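Local atomic coordinates of putative outer membrane protein (LpxR) (Salmonella typhimurium, PDB entry 3FID), a protein that acts as a lipid A deacylase, an outer membrane enzyme that modifies lipopolysaccharide and binds metal ions. Residues F79-H84 against P110-Q115; W133-E138 against T238-M243; N174-L179 against N231-G236. One frame throughout, in Å; residues are numbered along the deposited sequence.

Interactions 1 and 3 are buried contacts centred about 16 and 15 Å from the centre of the chain, whereas interaction 2, at about 24 Å, joins two loops further out and is partly buried. Interactions 1 and 3 both involve strands of the barrel, 80-94 and 176-188, and meet where F82 CE2 lies 3.6 Å from F176 CE2. Residues 133-138 touch both: I137 N lies 3.0 Å from F79 O, and the I137 side chain packs on Y232 and G236. The chemistry changes with place: alanine, leucine and glycine without hydrogen bonds in interaction 1, a strand-end backbone bond with an aromatic ring in interaction 3, and a carboxylate-centred polar network in interaction 2.

Interaction 1: F79-H84 against P110-Q115; sequences FSAFLH and PDAGGQ. With ZN (zinc ion), chain E.
A81 and A112 meet unusually closely for a contact with no hydrogen bond across it: the methyl CB of A112 lies 3.2 Å from A81 O and is also 3.9 Å from A81 CB. That methyl sits between alternate residues of the strand, since L83 CB lies 3.8 Å from A112 CB. Beyond A112, G114 has no side chain, and its backbone comes directly against the A81 methyl, with G114 CA 3.6 Å from A81 CB. L83 carries its CG anti to the backbone N (chi1 177°), and CD2 reaches the carbonyl oxygens of D111 and A112. The 3-10 segment 110-112 is closed by the bond from G113 N to P110 O, and G113, with phi of 82°, occupies the N-cap position of helix 114-125. In the outer-membrane beta-barrel this joins the start of strand 80-94 to the segment that follows its hairpin partner, strand 97-108. A81 and L83 point toward that segment, while F82, between them, points away. The rings of F82 and H84 lie face against face, with H84 CD2 3.4 Å above the F82 plane, over its centre. H84 ND1 binds the zinc ion at 2.1 Å, and H54, D104 and water 1 complete the site. At the other nitrogen of the imidazole, H84 NE2 is hydrogen-bonded to D58 OD2.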
loop_
_atom_site.group_PDB
_atom_site.type_symbol
_atom_site.label_atom_id
_atom_site.label_comp_id
_atom_site.label_asym_id
_atom_site.label_seq_id
_atom_site.Cartn_x
_atom_site.Cartn_y
_atom_site.Cartn_z
ATOM N N PHE A 79 -1.918 -3.068 18.078
ATOM C CA PHE A 79 -1.437 -1.814 17.482
ATOM C C PHE A 79 0.036 -1.982 17.034
ATOM O O PHE A 79 0.865 -2.587 17.738
ATOM C CB PHE A 79 -1.598 -0.629 18.453
ATOM C CG PHE A 79 -3.005 -0.060 18.511
ATOM C CD1 PHE A 79 -3.485 0.783 17.497
ATOM C CD2 PHE A 79 -3.845 -0.356 19.577
ATOM C CE1 PHE A 79 -4.797 1.305 17.546
ATOM C CE2 PHE A 79 -5.164 0.160 19.664
ATOM C CZ PHE A 79 -5.651 0.985 18.661
ATOM N N SER A 80 0.363 -1.468 15.852
ATOM C CA SER A 80 1.756 -1.411 15.393
ATOM C C SER A 80 1.949 -0.303 14.349
ATOM O O SER A 80 0.993 0.226 13.807
ATOM C CB SER A 80 2.239 -2.768 14.822
ATOM O OG SER A 80 1.582 -3.066 13.589
ATOM N N ALA A 81 3.196 0.050 14.086
ATOM C CA ALA A 81 3.485 0.926 12.947
ATOM C C ALA A 81 4.793 0.541 12.274
ATOM O O ALA A 81 5.690 -0.046 12.890
ATOM C CB ALA A 81 3.485 2.421 13.367
ATOM N N PHE A 82 4.868 0.862 10.993
ATOM C CA PHE A 82 6.005 0.547 10.150
ATOM C C PHE A 82 6.478 1.887 9.567
ATOM O O PHE A 82 5.741 2.538 8.851
ATOM C CB PHE A 82 5.508 -0.404 9.055
ATOM C CG PHE A 82 6.535 -0.741 7.992
ATOM C CD1 PHE A 82 7.890 -0.862 8.298
ATOM C CD2 PHE A 82 6.101 -1.009 6.694
ATOM C CE1 PHE A 82 8.809 -1.242 7.318
ATOM C CE2 PHE A 82 7.012 -1.367 5.694
ATOM C CZ PHE A 82 8.370 -1.482 6.015
ATOM N N LEU A 83 7.695 2.295 9.911
ATOM C CA LEU A 83 8.289 3.549 9.406
ATOM C C LEU A 83 9.436 3.164 8.481
ATOM O O LEU A 83 10.284 2.370 8.856
ATOM C CB LEU A 83 8.845 4.362 10.571
ATOM C CG LEU A 83 9.562 5.675 10.229
ATOM C CD1 LEU A 83 8.610 6.813 9.718
ATOM C CD2 LEU A 83 10.249 6.070 11.537
ATOM N N HIS A 84 9.447 3.684 7.258
ATOM C CA HIS A 84 10.386 3.124 6.272
ATOM C C HIS A 84 10.856 4.141 5.252
ATOM O O HIS A 84 10.195 5.128 5.002
ATOM C CB HIS A 84 9.813 1.875 5.581
ATOM C CG HIS A 84 8.391 2.021 5.107
ATOM N ND1 HIS A 84 8.038 1.987 3.776
ATOM C CD2 HIS A 84 7.235 2.164 5.795
ATOM C CE1 HIS A 84 6.723 2.098 3.668
ATOM N NE2 HIS A 84 6.217 2.231 4.880
ATOM N N PRO A 110 7.570 0.569 18.681
ATOM C CA PRO A 110 7.358 1.937 19.190
ATOM C C PRO A 110 8.196 3.027 18.452
ATOM O O PRO A 110 7.722 4.143 18.262
ATOM C CB PRO A 110 7.795 1.823 20.653
ATOM C CG PRO A 110 7.512 0.434 20.999
ATOM C CD PRO A 110 7.846 -0.386 19.778
ATOM N N ASP A 111 9.409 2.687 18.025
ATOM C CA ASP A 111 10.296 3.614 17.294
ATOM C C ASP A 111 9.717 4.094 15.951
ATOM O O ASP A 111 10.139 5.124 15.435
ATOM C CB ASP A 111 11.679 2.987 17.065
ATOM C CG ASP A 111 12.464 2.810 18.368
ATOM O OD1 ASP A 111 11.887 3.098 19.448
ATOM O OD2 ASP A 111 13.637 2.365 18.294
ATOM N N ALA A 112 8.730 3.365 15.421
ATOM C CA ALA A 112 8.081 3.772 14.169
ATOM C C ALA A 112 7.141 4.962 14.356
ATOM O O ALA A 112 6.726 5.600 13.392
ATOM C CB ALA A 112 7.358 2.571 13.538
ATOM N N GLY A 113 6.779 5.255 15.614
ATOM C CA GLY A 113 6.050 6.491 15.973
ATOM C C GLY A 113 4.541 6.477 15.776
ATOM O O GLY A 113 3.909 7.539 15.658
ATOM N N GLY A 114 3.958 5.281 15.690
ATOM C CA GLY A 114 2.496 5.146 15.504
ATOM C C GLY A 114 1.636 5.722 16.623
ATOM O O GLY A 114 0.661 6.432 16.348
ATOM N N GLN A 115 1.979 5.425 17.886
ATOM C CA GLN A 115 1.235 6.031 19.024
ATOM C C GLN A 115 1.283 7.550 18.979
ATOM O O GLN A 115 0.276 8.226 19.213
ATOM C CB GLN A 115 1.792 5.548 20.364
ATOM C CG GLN A 115 1.109 6.150 21.608
ATOM C CD GLN A 115 1.591 5.490 22.888
ATOM O OE1 GLN A 115 2.742 5.050 22.978
ATOM N NE2 GLN A 115 0.694 5.390 23.887
HETATM ZN ZN ZN E . 9.049 1.755 1.958
HETATM O O HOH W 1 7.668 0.382 0.798
#

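Interaction 2: W133-E138 against T238-M243; sequences WQDQIE and TLQTKM
D135 directs its carboxylate into the turn formed by T238-M243, with CG anti to the backbone N (chi1 -162°). OD1 accepts two successive backbone N-H groups. Q240 N approaches nearly along the C-O axis, at 2.8 Å from D135 OD1, while T241 N reaches the same oxygen from above the carboxylate plane in a nearly straight bond (168° at the hydrogen). The other oxygen uses its syn lone pair for T241 OG1, a short bond of 2.5 Å to D135 OD2; A72 N is a further donor to OD2. The side chains of D135 and T241 cross at about a right angle. Hydroxyls continue the network inside the turn: T238 OG1 donates to T241 OG1 at 2.7 Å and accepts from M243 N at 3.0 Å. The carboxylate is thus fixed in rotation by donors at both oxygens.

Beside it, the chains of Q134 and Q240, both extended beyond CG, pass at a slant with their amide planes 49° apart. Q240 OE1 lies 3.2 Å from Q134 CG, but the bond from Q240 NE2 to Q134 OE1 is weak, and the firmer polar partner of the Q134 side chain is P70 O, bound by NE2. L239 runs side by side with Q136, pointing the same way: L239 CD1 lies 3.8 Å from Q136 CG, and L239 CD2 packs on E138 CB. L239 N donates to Q136 O at 2.8 Å, next to a single beta bridge between I137 and T238. The contact ties the loop before strand 140-157 of the outer-membrane beta-barrel to the loop before strand 251-263, through that bridge and a carboxylate that accepts backbone N-H groups of the second loop.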
loop_
_atom_site.group_PDB
_atom_site.type_symbol
_atom_site.label_atom_id
_atom_site.label_comp_id
_atom_site.label_asym_id
_atom_site.label_seq_id
_atom_site.Cartn_x
_atom_site.Cartn_y
_atom_site.Cartn_z
ATOM N N TRP A 133 -2.053 1.229 22.653
ATOM C CA TRP A 133 -0.742 1.586 22.124
ATOM C C TRP A 133 0.379 1.240 23.123
ATOM O O TRP A 133 1.492 1.008 22.722
ATOM C CB TRP A 133 -0.698 3.071 21.719
ATOM C CG TRP A 133 -1.183 3.315 20.324
ATOM C CD1 TRP A 133 -2.326 3.984 19.939
ATOM C CD2 TRP A 133 -0.521 2.919 19.112
ATOM N NE1 TRP A 133 -2.414 4.014 18.560
ATOM C CE2 TRP A 133 -1.323 3.371 18.027
ATOM C CE3 TRP A 133 0.675 2.242 18.841
ATOM C CZ2 TRP A 133 -0.970 3.154 16.673
ATOM C CZ3 TRP A 133 1.028 2.013 17.498
ATOM C CH2 TRP A 133 0.185 2.461 16.426
ATOM N N GLN A 134 0.067 1.181 24.427
ATOM C CA GLN A 134 1.044 0.777 25.455
ATOM C C GLN A 134 1.461 -0.675 25.260
ATOM O O GLN A 134 2.542 -1.073 25.681
ATOM C CB GLN A 134 0.487 1.000 26.903
ATOM C CG GLN A 134 -0.738 0.175 27.270
ATOM C CD GLN A 134 -1.370 0.537 28.640
ATOM O OE1 GLN A 134 -0.663 0.898 29.599
ATOM N NE2 GLN A 134 -2.697 0.417 28.734
ATOM N N ASP A 135 0.575 -1.465 24.652
ATOM C CA ASP A 135 0.841 -2.884 24.402
ATOM C C ASP A 135 1.111 -3.159 22.905
ATOM O O ASP A 135 0.837 -4.251 22.396
ATOM C CB ASP A 135 -0.336 -3.726 24.961
ATOM C CG ASP A 135 0.017 -5.188 25.140
ATOM O OD1 ASP A 135 1.211 -5.505 25.344
ATOM O OD2 ASP A 135 -0.921 -6.015 25.102
ATOM N N GLN A 136 1.640 -2.152 22.191
ATOM C CA GLN A 136 1.974 -2.307 20.759
ATOM C C GLN A 136 3.064 -3.349 20.500
ATOM O O GLN A 136 3.751 -3.777 21.428
ATOM C CB GLN A 136 2.342 -0.940 20.141
ATOM C CG GLN A 136 3.685 -0.306 20.593
ATOM C CD GLN A 136 3.920 1.020 19.885
ATOM O OE1 GLN A 136 3.994 1.058 18.670
ATOM N NE2 GLN A 136 4.012 2.113 20.649
ATOM N N ILE A 137 3.216 -3.766 19.236
ATOM C CA ILE A 137 4.323 -4.632 18.829
ATOM C C ILE A 137 5.679 -3.986 19.130
ATOM O O ILE A 137 5.893 -2.820 18.832
ATOM C CB ILE A 137 4.227 -5.055 17.317
ATOM C CG1 ILE A 137 2.874 -5.759 17.033
ATOM C CG2 ILE A 137 5.406 -5.939 16.905
ATOM C CD1 ILE A 137 2.625 -7.093 17.804
ATOM N N GLU A 138 6.584 -4.759 19.723
ATOM C CA GLU A 138 7.917 -4.273 20.111
ATOM C C GLU A 138 8.869 -4.098 18.922
ATOM O O GLU A 138 8.669 -4.717 17.859
ATOM C CB GLU A 138 8.541 -5.254 21.091
ATOM C CG GLU A 138 9.061 -6.529 20.447
ATOM C CD GLU A 138 9.571 -7.547 21.483
ATOM O OE1 GLU A 138 9.840 -8.698 21.098
ATOM O OE2 GLU A 138 9.671 -7.198 22.669
ATOM N N THR A 238 3.986 -8.413 21.656
ATOM C CA THR A 238 3.511 -7.143 22.239
ATOM C C THR A 238 4.370 -6.685 23.432
ATOM O O THR A 238 4.961 -7.518 24.114
ATOM C CB THR A 238 2.074 -7.275 22.765
ATOM O OG1 THR A 238 2.026 -8.342 23.740
ATOM C CG2 THR A 238 1.080 -7.555 21.608
ATOM N N LEU A 239 4.400 -5.370 23.687
ATOM C CA LEU A 239 5.301 -4.774 24.706
ATOM C C LEU A 239 5.052 -5.234 26.148
ATOM O O LEU A 239 6.001 -5.542 26.875
ATOM C CB LEU A 239 5.202 -3.243 24.678
ATOM C CG LEU A 239 6.017 -2.463 23.662
ATOM C CD1 LEU A 239 5.660 -0.971 23.803
ATOM C CD2 LEU A 239 7.518 -2.689 23.895
ATOM N N GLN A 240 3.777 -5.280 26.533
ATOM C CA GLN A 240 3.353 -5.529 27.911
ATOM C C GLN A 240 2.754 -6.911 28.153
ATOM O O GLN A 240 3.114 -7.578 29.130
ATOM C CB GLN A 240 2.351 -4.486 28.344
ATOM C CG GLN A 240 2.887 -3.079 28.354
ATOM C CD GLN A 240 1.815 -2.135 28.771
ATOM O OE1 GLN A 240 0.626 -2.433 28.642
ATOM N NE2 GLN A 240 2.209 -0.991 29.288
ATOM N N THR A 241 1.837 -7.350 27.296
ATOM C CA THR A 241 1.307 -8.721 27.436
ATOM C C THR A 241 2.267 -9.771 26.902
ATOM O O THR A 241 2.071 -10.969 27.136
ATOM C CB THR A 241 -0.086 -8.901 26.789
ATOM O OG1 THR A 241 -0.081 -8.388 25.442
ATOM C CG2 THR A 241 -1.145 -8.169 27.589
ATOM N N LYS A 242 3.284 -9.343 26.157
ATOM C CA LYS A 242 4.322 -10.255 25.634
ATOM C C LYS A 242 3.790 -11.464 24.859
ATOM O O LYS A 242 4.285 -12.584 25.016
ATOM C CB LYS A 242 5.262 -10.725 26.758
ATOM C CG LYS A 242 6.056 -9.598 27.376
ATOM C CD LYS A 242 6.970 -10.102 28.480
ATOM C CE LYS A 242 7.777 -8.950 29.045
ATOM N NZ LYS A 242 6.869 -7.856 29.502
ATOM N N MET A 243 2.795 -11.241 24.008
ATOM C CA MET A 243 2.244 -12.350 23.235
ATOM C C MET A 243 2.272 -12.041 21.754
ATOM O O MET A 243 2.378 -10.879 21.363
ATOM C CB MET A 243 0.820 -12.679 23.675
ATOM C CG MET A 243 -0.171 -11.544 23.584
ATOM S SD MET A 243 -1.840 -12.112 23.948
ATOM C CE MET A 243 -2.716 -10.559 24.097
HETATM O O HOH W 2 7.794 -7.380 24.592
#

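Interaction 3: N174-L179 against N231-G236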
loop_
_atom_site.group_PDB
_atom_site.type_symbol
_atom_site.label_atom_id
_atom_site.label_comp_id
_atom_site.label_asym_id
_atom_site.label_seq_id
_atom_site.Cartn_x
_atom_site.Cartn_y
_atom_site.Cartn_z
ATOM N N ASN A 174 13.515 -9.374 7.217
ATOM C CA ASN A 174 13.156 -9.791 8.576
ATOM C C ASN A 174 11.888 -9.122 9.098
ATOM O O ASN A 174 11.487 -9.322 10.252
ATOM C CB ASN A 174 14.343 -9.583 9.544
ATOM C CG ASN A 174 14.764 -8.103 9.688
ATOM O OD1 ASN A 174 14.707 -7.317 8.716
ATOM N ND2 ASN A 174 15.245 -7.735 10.894
ATOM N N LEU A 175 11.224 -8.364 8.223
ATOM C CA LEU A 175 9.965 -7.725 8.584
ATOM C C LEU A 175 8.804 -8.339 7.797
ATOM O O LEU A 175 7.821 -8.780 8.408
ATOM C CB LEU A 175 10.034 -6.210 8.339
ATOM C CG LEU A 175 11.198 -5.427 8.950
ATOM C CD1 LEU A 175 11.046 -3.991 8.621
ATOM C CD2 LEU A 175 11.197 -5.596 10.453
ATOM N N PHE A 176 8.920 -8.358 6.461
ATOM C CA PHE A 176 7.929 -8.997 5.570
ATOM C C PHE A 176 8.608 -9.873 4.525
ATOM O O PHE A 176 9.657 -9.513 3.959
ATOM C CB PHE A 176 7.086 -7.963 4.800
ATOM C CG PHE A 176 6.432 -6.924 5.673
ATOM C CD1 PHE A 176 5.166 -7.150 6.245
ATOM C CD2 PHE A 176 7.078 -5.720 5.916
ATOM C CE1 PHE A 176 4.569 -6.168 7.040
ATOM C CE2 PHE A 176 6.490 -4.740 6.682
ATOM C CZ PHE A 176 5.230 -4.946 7.255
ATOM N N GLN A 177 7.965 -10.991 4.224
ATOM C CA GLN A 177 8.483 -11.916 3.248
ATOM C C GLN A 177 7.298 -12.612 2.602
ATOM O O GLN A 177 6.462 -13.186 3.285
ATOM C CB GLN A 177 9.459 -12.900 3.890
ATOM C CG GLN A 177 10.151 -13.799 2.888
ATOM C CD GLN A 177 11.552 -14.149 3.348
ATOM O OE1 GLN A 177 12.449 -13.302 3.371
ATOM N NE2 GLN A 177 11.730 -15.387 3.775
ATOM N N TYR A 178 7.203 -12.468 1.285
ATOM C CA TYR A 178 6.146 -13.100 0.502
ATOM C C TYR A 178 6.494 -13.215 -0.975
ATOM O O TYR A 178 7.432 -12.572 -1.462
ATOM C CB TYR A 178 4.793 -12.404 0.706
ATOM C CG TYR A 178 4.671 -10.998 0.139
ATOM C CD1 TYR A 178 4.694 -9.881 0.979
ATOM C CD2 TYR A 178 4.514 -10.781 -1.242
ATOM C CE1 TYR A 178 4.533 -8.559 0.444
ATOM C CE2 TYR A 178 4.373 -9.511 -1.762
ATOM C CZ TYR A 178 4.377 -8.400 -0.911
ATOM O OH TYR A 178 4.238 -7.125 -1.452
ATOM N N LEU A 179 5.734 -14.064 -1.665
ATOM C CA LEU A 179 5.816 -14.209 -3.111
ATOM C C LEU A 179 4.401 -13.982 -3.633
ATOM O O LEU A 179 3.462 -14.629 -3.166
ATOM C CB LEU A 179 6.298 -15.617 -3.503
ATOM C CG LEU A 179 6.390 -15.847 -5.026
ATOM C CD1 LEU A 179 7.481 -14.987 -5.678
ATOM C CD2 LEU A 179 6.591 -17.354 -5.380
ATOM N N ASN A 231 5.170 -11.745 8.444
ATOM C CA ASN A 231 4.566 -10.420 8.600
ATOM C C ASN A 231 4.748 -10.068 10.074
ATOM O O ASN A 231 3.960 -10.506 10.917
ATOM C CB ASN A 231 3.094 -10.456 8.222
ATOM C CG ASN A 231 2.424 -9.110 8.348
ATOM O OD1 ASN A 231 2.888 -8.235 9.070
ATOM N ND2 ASN A 231 1.326 -8.934 7.634
ATOM N N TYR A 232 5.807 -9.309 10.370
ATOM C CA TYR A 232 6.146 -8.931 11.759
ATOM C C TYR A 232 5.053 -8.111 12.471
ATOM O O TYR A 232 4.912 -8.204 13.692
ATOM C CB TYR A 232 7.503 -8.206 11.785
ATOM C CG TYR A 232 7.995 -7.918 13.189
ATOM C CD1 TYR A 232 7.895 -6.634 13.727
ATOM C CD2 TYR A 232 8.508 -8.951 14.000
ATOM C CE1 TYR A 232 8.325 -6.352 15.040
ATOM C CE2 TYR A 232 8.944 -8.689 15.316
ATOM C CZ TYR A 232 8.829 -7.392 15.827
ATOM O OH TYR A 232 9.255 -7.120 17.106
ATOM N N THR A 233 4.257 -7.322 11.731
ATOM C CA THR A 233 3.113 -6.633 12.356
ATOM C C THR A 233 2.133 -7.626 13.038
ATOM O O THR A 233 1.431 -7.249 13.967
ATOM C CB THR A 233 2.304 -5.682 11.394
ATOM O OG1 THR A 233 1.487 -6.455 10.500
ATOM C CG2 THR A 233 3.245 -4.746 10.574
ATOM N N LEU A 234 2.119 -8.877 12.559
ATOM C CA LEU A 234 1.220 -9.925 13.065
ATOM C C LEU A 234 1.936 -10.936 13.957
ATOM O O LEU A 234 1.341 -11.467 14.905
ATOM C CB LEU A 234 0.550 -10.665 11.900
ATOM C CG LEU A 234 -0.418 -9.825 11.042
ATOM C CD1 LEU A 234 -1.060 -10.698 9.944
ATOM C CD2 LEU A 234 -1.476 -9.090 11.919
ATOM N N GLN A 235 3.202 -11.195 13.645
ATOM C CA GLN A 235 3.977 -12.269 14.318
ATOM C C GLN A 235 4.883 -11.769 15.442
ATOM O O GLN A 235 5.418 -12.569 16.204
ATOM C CB GLN A 235 4.813 -13.018 13.294
ATOM C CG GLN A 235 3.954 -13.750 12.249
ATOM C CD GLN A 235 4.777 -14.330 11.139
ATOM O OE1 GLN A 235 5.641 -13.659 10.571
ATOM N NE2 GLN A 235 4.511 -15.578 10.810
ATOM N N GLY A 236 5.059 -10.463 15.528
ATOM C CA GLY A 236 5.844 -9.856 16.596
ATOM C C GLY A 236 5.170 -9.981 17.959
ATOM O O GLY A 236 3.972 -10.231 18.063
#
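L175 O accepts a hydrogen bond from Y232 N at 2.9 Å, nearly straight at 163°, beside F176 and N231, which form an antiparallel non-hydrogen-bonded pair with CA atoms 4.7 Å apart. Past this pair residues 231-236 turn into the short helix 232-235, with N231 at its N-cap position. The side chains of F176 and N231 lie side by side and point the same way, ring and amide planes 59° apart; F176 CE1 comes to 3.3 Å from N231 OD1. N231 CG is anti to its backbone N (chi1 -179°), which sets it alongside the ring, 3.9 Å from F176 CE1. T233 crosses F176 at a slant, its CG2 methyl 3.9 Å from F176 CZ. The other branch, T233 OG1, donates to N231 OD1 at 2.7 Å. Y232 meets the strand through CB, 3.4 Å from L175 O, whereas its hydroxyl bonds to E138 O. N231 ND2 is hydrogen-bonded to a bound glycerol, probably from the crystallisation liquor. Here strand 176-188 of the outer-membrane beta-barrel pairs with the short strand 230-231 that leads into the helix, and polar groups find local partners: N231 N bonds to Q235 OE1 at 2.9 Å, and N231 O receives both L234 N and Q235 N. The bond from T233 OG1 should limit rotation of the N231 amide, and with it fix which of its two polar atoms lies against the F176 ring.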